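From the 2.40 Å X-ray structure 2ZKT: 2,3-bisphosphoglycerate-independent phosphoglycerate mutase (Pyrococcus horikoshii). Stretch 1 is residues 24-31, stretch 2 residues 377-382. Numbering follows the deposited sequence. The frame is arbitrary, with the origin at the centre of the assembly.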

# COMPACT_ATOMS: atom_id res chain seq x y z
N ASN B 24 5.76 -8.22 -7.56
CA ASN B 24 7.20 -8.33 -7.31
C ASN B 24 7.52 -9.30 -6.17
O ASN B 24 8.46 -9.08 -5.41
CB ASN B 24 7.78 -6.93 -6.98
CG ASN B 24 7.32 -5.85 -7.95
OD1 ASN B 24 7.51 -5.97 -9.17
ND2 ASN B 24 6.71 -4.78 -7.42
N GLY B 25 6.74 -10.37 -6.06
CA GLY B 25 6.98 -11.36 -5.02
C GLY B 25 6.44 -11.00 -3.65
O GLY B 25 6.75 -11.67 -2.67
N LEU B 26 5.65 -9.93 -3.57
CA LEU B 26 5.08 -9.51 -2.30
C LEU B 26 3.65 -10.01 -2.22
O LEU B 26 3.06 -10.43 -3.23
CB LEU B 26 5.07 -7.98 -2.16
CG LEU B 26 6.40 -7.22 -2.38
CD1 LEU B 26 6.18 -5.75 -2.03
CD2 LEU B 26 7.52 -7.81 -1.51
N THR B 27 3.09 -9.98 -1.01
CA THR B 27 1.71 -10.37 -0.82
C THR B 27 0.93 -9.06 -0.93
O THR B 27 1.52 -7.98 -0.80
CB THR B 27 1.47 -10.95 0.57
OG1 THR B 27 1.78 -9.94 1.55
CG2 THR B 27 2.34 -12.20 0.80
N PRO B 28 -0.39 -9.14 -1.17
CA PRO B 28 -1.22 -7.93 -1.28
C PRO B 28 -1.03 -7.00 -0.07
O PRO B 28 -0.98 -5.78 -0.22
CB PRO B 28 -2.64 -8.50 -1.35
CG PRO B 28 -2.42 -9.76 -2.15
CD PRO B 28 -1.17 -10.35 -1.52
N LEU B 29 -0.91 -7.59 1.12
CA LEU B 29 -0.74 -6.80 2.34
C LEU B 29 0.59 -6.07 2.36
O LEU B 29 0.66 -4.93 2.81
CB LEU B 29 -0.82 -7.70 3.59
CG LEU B 29 -0.38 -7.02 4.91
CD1 LEU B 29 -1.14 -5.70 5.11
CD2 LEU B 29 -0.65 -7.97 6.07
N GLU B 30 1.65 -6.71 1.86
CA GLU B 30 2.96 -6.08 1.85
C GLU B 30 3.01 -4.98 0.78
O GLU B 30 3.42 -3.85 1.06
CB GLU B 30 4.05 -7.14 1.60
CG GLU B 30 4.18 -8.15 2.74
CD GLU B 30 4.97 -9.40 2.36
OE1 GLU B 30 4.95 -9.79 1.16
OE2 GLU B 30 5.61 -10.01 3.26
N TYR B 31 2.54 -5.34 -0.42
CA TYR B 31 2.49 -4.45 -1.58
C TYR B 31 1.61 -3.20 -1.32
O TYR B 31 2.01 -2.09 -1.62
CB TYR B 31 1.92 -5.23 -2.78
CG TYR B 31 1.80 -4.44 -4.08
CD1 TYR B 31 2.91 -4.24 -4.90
CD2 TYR B 31 0.57 -3.91 -4.49
CE1 TYR B 31 2.80 -3.53 -6.10
CE2 TYR B 31 0.45 -3.20 -5.69
CZ TYR B 31 1.57 -3.02 -6.49
OH TYR B 31 1.47 -2.32 -7.69
N ARG B 377 7.19 -2.71 9.68
CA ARG B 377 5.96 -2.66 8.87
C ARG B 377 5.06 -3.86 9.14
O ARG B 377 5.48 -4.83 9.78
CB ARG B 377 6.30 -2.61 7.37
CG ARG B 377 6.83 -1.28 6.89
CD ARG B 377 7.12 -1.33 5.39
NE ARG B 377 8.00 -2.45 5.07
CZ ARG B 377 9.25 -2.57 5.49
NH1 ARG B 377 9.79 -1.62 6.26
NH2 ARG B 377 9.97 -3.64 5.16
N PHE B 378 3.83 -3.80 8.63
CA PHE B 378 2.90 -4.91 8.84
C PHE B 378 2.82 -5.78 7.59
O PHE B 378 2.30 -5.36 6.56
CB PHE B 378 1.50 -4.38 9.21
CG PHE B 378 0.53 -5.46 9.64
CD1 PHE B 378 0.91 -6.43 10.58
CD2 PHE B 378 -0.76 -5.52 9.09
CE1 PHE B 378 0.03 -7.44 10.98
CE2 PHE B 378 -1.66 -6.53 9.49
CZ PHE B 378 -1.26 -7.50 10.43
N GLY B 379 3.34 -7.00 7.69
CA GLY B 379 3.32 -7.91 6.56
C GLY B 379 3.65 -9.33 7.00
O GLY B 379 4.20 -9.53 8.09
N GLU B 380 3.33 -10.31 6.16
CA GLU B 380 3.59 -11.70 6.51
C GLU B 380 5.06 -11.99 6.82
O GLU B 380 5.36 -12.67 7.80
CB GLU B 380 3.09 -12.65 5.40
CG GLU B 380 1.56 -12.69 5.30
CD GLU B 380 1.00 -11.69 4.28
OE1 GLU B 380 1.57 -10.57 4.15
OE2 GLU B 380 0.00 -12.02 3.60
N ARG B 381 5.99 -11.49 6.00
CA ARG B 381 7.40 -11.75 6.27
C ARG B 381 7.89 -11.06 7.54
O ARG B 381 8.75 -11.58 8.25
CB ARG B 381 8.29 -11.37 5.06
CG ARG B 381 8.67 -12.59 4.18
CD ARG B 381 7.43 -13.32 3.64
NE ARG B 381 6.78 -12.57 2.56
CZ ARG B 381 7.17 -12.58 1.29
NH1 ARG B 381 8.22 -13.31 0.91
NH2 ARG B 381 6.54 -11.85 0.38
N GLU B 382 7.31 -9.90 7.83
CA GLU B 382 7.66 -9.14 9.03
C GLU B 382 7.10 -9.89 10.27
O GLU B 382 7.77 -10.02 11.30
CB GLU B 382 7.07 -7.73 8.93
CG GLU B 382 7.73 -6.66 9.81
CD GLU B 382 9.11 -6.21 9.30
OE1 GLU B 382 9.38 -6.36 8.09
OE2 GLU B 382 9.90 -5.68 10.10
O HOH W 1 8.86 -13.64 -2.39
O HOH W 2 6.41 -8.01 5.45

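How do the two backbones meet? Each stretch runs from loop into the first turn of a helix, with Thr27 and Gly379 at the N-cap positions. Glu30 and Gly379 make the closest approach, 5.1 Å from CA to CA. Gly379 permits it: a CB there would lie 2.8 Å from Glu30 CG, a clash.

What holds the charged groups together? Glu30 and Arg381 form a salt bridge, with Glu30 OE1 2.7 Å from Arg381 NH2 and Glu30 OE2 2.9 Å from Arg381 NE, so the carboxylate meets the guanidinium edge, where the N-H bonds point. Glu30 OE2 also accepts from Arg381 N at 3.1 Å, tying it to the start of the second helix. Arg381 NH2 donates further to Gly25 O, 3.1 Å away.

Which hydrogen bond carries the cap across to the second stretch? Thr27 OG1 accepts from Glu30 N at 3.2 Å, capping its own helix, and donates to Glu380 OE1 at 2.7 Å. Glu380 OE1 also lies 4.2 Å from Glu30 OE2, a close approach of like charges; Arg381 and Thr27 N, donating to Glu30, and Thr27 OG1, donating to Glu380 OE1, can ease the repulsion.

Where is the apolar contact? The CA-to-CB bond of Leu29 points toward the second stretch. Leu29 CD2 lies 3.8 Å from Phe378 CE2 and 4.2 Å from the centroid of the Phe378 ring, an off-centre CH-pi contact that buries hydrocarbon beside the polar network.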